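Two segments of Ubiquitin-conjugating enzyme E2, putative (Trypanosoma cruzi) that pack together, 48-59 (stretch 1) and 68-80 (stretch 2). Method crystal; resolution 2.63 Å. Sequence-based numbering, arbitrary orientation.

Stretch 1, residues 48-59: TIYNWILKVKAP
Stretch 2 68-80: GNTYQLSVLFSDD

Antiparallel β-strands bond through alternate residues, and the strand of residues 51-57 of this putative E2 enzyme, with its partner ending at Leu76, is a clear example. Their N-to-C directions differ by 149°, and the axes approach to 4.5 Å. In the hydrogen-bonded pairs each residue both gives and accepts: Trp52 N to Val75 O and Val75 N to Trp52 O are both 2.8 Å, Leu54 N to Leu73 O is 2.9 Å, and Leu73 N to Leu54 O is 3.0 Å. Val56 and Tyr71 close the ladder: Tyr71 N to Val56 O is 2.8 Å and nearly straight, whereas Val56 N to Tyr71 O, also 2.8 Å, bends to 134°. Beyond both strands, Phe77 N donates to Tyr50 O at 2.8 Å; Tyr50 lies within the type I turn Thr48-Asn51.

Between these rungs lie the non-hydrogen-bonded pairs Asn51-Leu76, Ile53-Ser74 and Lys55-Gln72, with CA atoms 4.6-4.7 Å apart. Here carbonyls receive CA-H contacts, such as Gln72 CA to Leu54 O at 3.3 Å. Within the paired strands the torsions are extended, for example -109/120 at Trp52 and -128/162 at Leu73, whereas Ile49 (-70/-11) and Tyr50 (-89/-5) turn the chain.

Side chains alternate accordingly. Trp52, Leu54, Val56, Tyr71, Leu73 and Val75 share one buried face. Leu54 (m, t) sets CD1 4.2 Å from Val75 CG2, while Val56 (t) brings CG2 within 3.4 Å of Leu73 CD1. Phe77 (m, chi2 79°) lays CE1 over one face of the Trp52 ring, 3.4 Å from its CE2, the planes inclined at 44°. Trp52 (m, chi2 -4°) is also tethered within its own stretch, NE1 to Ile49 O at 2.8 Å.

The opposite face is more polar and less enclosed. Lys55 and Gln72 meet through their aliphatic portions, CG to CG at 3.9 Å, and Lys57 (m, m, t, p) folds its CE to 3.0 Å from Thr70 OG1.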

# COMPACT_ATOMS: atom_id res chain seq x y z
N THR A 48 -13.41 12.68 -4.55
CA THR A 48 -13.03 13.77 -3.65
C THR A 48 -11.55 13.70 -3.70
O THR A 48 -11.02 12.66 -4.06
CB THR A 48 -13.57 13.50 -2.23
OG1 THR A 48 -14.97 13.82 -2.21
CG2 THR A 48 -12.91 14.27 -1.25
N ILE A 49 -10.85 14.80 -3.40
CA ILE A 49 -9.37 14.76 -3.37
C ILE A 49 -8.84 13.96 -2.19
O ILE A 49 -7.67 13.62 -2.13
CB ILE A 49 -8.72 16.16 -3.38
CG1 ILE A 49 -9.07 16.96 -2.11
CG2 ILE A 49 -9.16 16.93 -4.61
CD1 ILE A 49 -8.29 18.24 -1.92
N TYR A 50 -9.75 13.63 -1.28
CA TYR A 50 -9.46 12.99 -0.00
C TYR A 50 -9.46 11.49 -0.06
O TYR A 50 -9.09 10.82 0.90
CB TYR A 50 -10.49 13.44 1.05
CG TYR A 50 -10.30 14.91 1.37
CD1 TYR A 50 -9.35 15.32 2.31
CD2 TYR A 50 -10.98 15.88 0.65
CE1 TYR A 50 -9.15 16.65 2.58
CE2 TYR A 50 -10.78 17.22 0.90
CZ TYR A 50 -9.87 17.59 1.86
OH TYR A 50 -9.70 18.91 2.11
N ASN A 51 -9.82 10.97 -1.23
CA ASN A 51 -9.93 9.59 -1.41
C ASN A 51 -9.38 9.19 -2.78
O ASN A 51 -9.95 9.51 -3.83
CB ASN A 51 -11.37 9.25 -1.24
CG ASN A 51 -11.53 7.96 -0.57
OD1 ASN A 51 -11.04 6.92 -1.07
ND2 ASN A 51 -12.13 8.00 0.62
N TRP A 52 -8.22 8.53 -2.77
CA TRP A 52 -7.61 8.10 -4.01
C TRP A 52 -7.72 6.62 -4.10
O TRP A 52 -7.24 5.94 -3.24
CB TRP A 52 -6.14 8.45 -4.08
CG TRP A 52 -5.72 9.87 -3.81
CD1 TRP A 52 -6.52 10.99 -3.57
CD2 TRP A 52 -4.35 10.37 -3.81
NE1 TRP A 52 -5.75 12.11 -3.40
CE2 TRP A 52 -4.44 11.80 -3.55
CE3 TRP A 52 -3.10 9.79 -4.02
CZ2 TRP A 52 -3.30 12.60 -3.48
CZ3 TRP A 52 -1.96 10.60 -3.95
CH2 TRP A 52 -2.07 11.98 -3.69
N ILE A 53 -8.39 6.13 -5.13
CA ILE A 53 -8.47 4.70 -5.45
C ILE A 53 -7.35 4.38 -6.46
O ILE A 53 -7.25 5.01 -7.52
CB ILE A 53 -9.84 4.32 -6.06
CG1 ILE A 53 -11.00 4.85 -5.17
CG2 ILE A 53 -9.94 2.80 -6.27
CD1 ILE A 53 -11.60 6.19 -5.57
N LEU A 54 -6.50 3.43 -6.11
CA LEU A 54 -5.39 3.00 -6.96
C LEU A 54 -5.54 1.53 -7.45
O LEU A 54 -6.16 0.71 -6.78
CB LEU A 54 -4.07 3.10 -6.19
CG LEU A 54 -3.58 4.38 -5.50
CD1 LEU A 54 -2.18 4.08 -4.96
CD2 LEU A 54 -3.55 5.58 -6.43
N LYS A 55 -4.93 1.25 -8.62
CA LYS A 55 -4.75 -0.13 -9.11
C LYS A 55 -3.26 -0.39 -9.26
O LYS A 55 -2.50 0.45 -9.73
CB LYS A 55 -5.47 -0.37 -10.42
CG LYS A 55 -6.98 -0.17 -10.33
CD LYS A 55 -7.70 -0.71 -11.57
CE LYS A 55 -9.14 -0.23 -11.73
NZ LYS A 55 -9.59 -0.53 -13.12
N VAL A 56 -2.83 -1.55 -8.76
CA VAL A 56 -1.41 -1.82 -8.55
C VAL A 56 -1.11 -3.24 -8.98
O VAL A 56 -1.98 -4.11 -8.91
CB VAL A 56 -1.03 -1.65 -7.05
CG1 VAL A 56 0.40 -2.08 -6.79
CG2 VAL A 56 -1.24 -0.20 -6.59
N LYS A 57 0.13 -3.46 -9.43
CA LYS A 57 0.70 -4.83 -9.52
C LYS A 57 1.75 -4.96 -8.46
O LYS A 57 2.55 -4.05 -8.27
CB LYS A 57 1.33 -5.08 -10.89
CG LYS A 57 0.35 -4.97 -12.06
CD LYS A 57 -0.64 -6.12 -12.08
CE LYS A 57 -1.88 -5.76 -12.89
NZ LYS A 57 -1.59 -5.66 -14.34
N ALA A 58 1.76 -6.08 -7.74
CA ALA A 58 2.92 -6.43 -6.92
C ALA A 58 4.13 -6.76 -7.82
O ALA A 58 3.96 -7.02 -9.03
CB ALA A 58 2.61 -7.58 -5.99
N PRO A 59 5.36 -6.75 -7.25
CA PRO A 59 6.57 -7.13 -7.99
C PRO A 59 6.50 -8.57 -8.54
O PRO A 59 5.99 -9.45 -7.84
CB PRO A 59 7.67 -7.06 -6.91
CG PRO A 59 7.11 -6.23 -5.81
CD PRO A 59 5.66 -6.56 -5.82
N GLY A 68 0.60 -11.93 -12.20
CA GLY A 68 0.39 -10.50 -12.47
C GLY A 68 -1.02 -10.04 -12.17
O GLY A 68 -1.67 -9.43 -13.01
N ASN A 69 -1.52 -10.38 -10.97
CA ASN A 69 -2.88 -9.97 -10.57
C ASN A 69 -2.87 -8.50 -10.18
O ASN A 69 -1.83 -7.98 -9.75
CB ASN A 69 -3.40 -10.75 -9.36
CG ASN A 69 -3.48 -12.22 -9.60
OD1 ASN A 69 -3.69 -12.67 -10.73
ND2 ASN A 69 -3.34 -12.99 -8.52
N THR A 70 -4.04 -7.88 -10.31
CA THR A 70 -4.24 -6.48 -9.92
C THR A 70 -4.66 -6.42 -8.46
O THR A 70 -5.42 -7.28 -7.99
CB THR A 70 -5.32 -5.79 -10.79
OG1 THR A 70 -4.69 -5.29 -11.98
CG2 THR A 70 -5.97 -4.62 -10.09
N TYR A 71 -4.13 -5.43 -7.74
CA TYR A 71 -4.50 -5.15 -6.36
C TYR A 71 -5.06 -3.75 -6.31
O TYR A 71 -4.44 -2.81 -6.80
CB TYR A 71 -3.29 -5.23 -5.43
CG TYR A 71 -2.77 -6.63 -5.22
CD1 TYR A 71 -1.88 -7.20 -6.13
CD2 TYR A 71 -3.15 -7.38 -4.11
CE1 TYR A 71 -1.40 -8.48 -5.94
CE2 TYR A 71 -2.66 -8.66 -3.91
CZ TYR A 71 -1.78 -9.20 -4.83
OH TYR A 71 -1.31 -10.48 -4.63
N GLN A 72 -6.22 -3.61 -5.69
CA GLN A 72 -6.83 -2.32 -5.54
C GLN A 72 -6.69 -1.79 -4.14
O GLN A 72 -6.93 -2.51 -3.16
CB GLN A 72 -8.31 -2.42 -5.87
CG GLN A 72 -8.59 -2.17 -7.33
CD GLN A 72 -9.92 -2.69 -7.73
OE1 GLN A 72 -10.13 -3.90 -7.81
NE2 GLN A 72 -10.83 -1.78 -7.97
N LEU A 73 -6.34 -0.50 -4.06
CA LEU A 73 -6.16 0.18 -2.77
C LEU A 73 -6.95 1.45 -2.70
O LEU A 73 -7.40 1.96 -3.72
CB LEU A 73 -4.70 0.52 -2.57
CG LEU A 73 -3.79 -0.70 -2.53
CD1 LEU A 73 -2.74 -0.58 -3.61
CD2 LEU A 73 -3.20 -0.88 -1.14
N SER A 74 -7.14 1.93 -1.46
CA SER A 74 -7.71 3.25 -1.14
C SER A 74 -6.72 4.00 -0.29
O SER A 74 -6.28 3.48 0.74
CB SER A 74 -8.99 3.15 -0.28
OG SER A 74 -10.04 2.55 -1.01
N VAL A 75 -6.41 5.22 -0.71
CA VAL A 75 -5.68 6.18 0.11
C VAL A 75 -6.66 7.25 0.59
O VAL A 75 -7.14 8.04 -0.21
CB VAL A 75 -4.56 6.82 -0.70
CG1 VAL A 75 -3.72 7.74 0.17
CG2 VAL A 75 -3.73 5.74 -1.39
N LEU A 76 -6.94 7.24 1.89
CA LEU A 76 -7.82 8.20 2.53
C LEU A 76 -7.04 9.28 3.32
O LEU A 76 -6.22 8.98 4.18
CB LEU A 76 -8.78 7.45 3.45
CG LEU A 76 -9.75 8.19 4.40
CD1 LEU A 76 -10.39 9.46 3.81
CD2 LEU A 76 -10.83 7.18 4.85
N PHE A 77 -7.30 10.55 2.98
CA PHE A 77 -6.69 11.68 3.64
C PHE A 77 -7.62 12.32 4.66
O PHE A 77 -8.83 12.02 4.70
CB PHE A 77 -6.33 12.74 2.62
CG PHE A 77 -5.22 12.35 1.71
CD1 PHE A 77 -5.46 11.50 0.64
CD2 PHE A 77 -3.95 12.84 1.90
CE1 PHE A 77 -4.45 11.15 -0.24
CE2 PHE A 77 -2.92 12.49 1.04
CZ PHE A 77 -3.17 11.67 -0.05
N SER A 78 -7.04 13.21 5.48
CA SER A 78 -7.80 14.08 6.37
C SER A 78 -7.54 15.55 6.07
O SER A 78 -6.68 15.93 5.26
CB SER A 78 -7.50 13.79 7.84
OG SER A 78 -6.30 14.45 8.23
N ASP A 79 -8.32 16.38 6.74
CA ASP A 79 -8.22 17.83 6.59
C ASP A 79 -6.90 18.33 7.11
O ASP A 79 -6.50 19.42 6.75
CB ASP A 79 -9.34 18.56 7.33
CG ASP A 79 -10.70 18.11 6.88
OD1 ASP A 79 -11.15 17.03 7.35
OD2 ASP A 79 -11.31 18.82 6.04
N ASP A 80 -6.22 17.53 7.93
CA ASP A 80 -4.94 17.90 8.52
C ASP A 80 -3.65 17.45 7.76
O ASP A 80 -2.53 17.75 8.19
CB ASP A 80 -4.92 17.40 9.97
CG ASP A 80 -4.04 18.23 10.86
OD1 ASP A 80 -3.66 19.33 10.43
OD2 ASP A 80 -3.73 17.79 12.00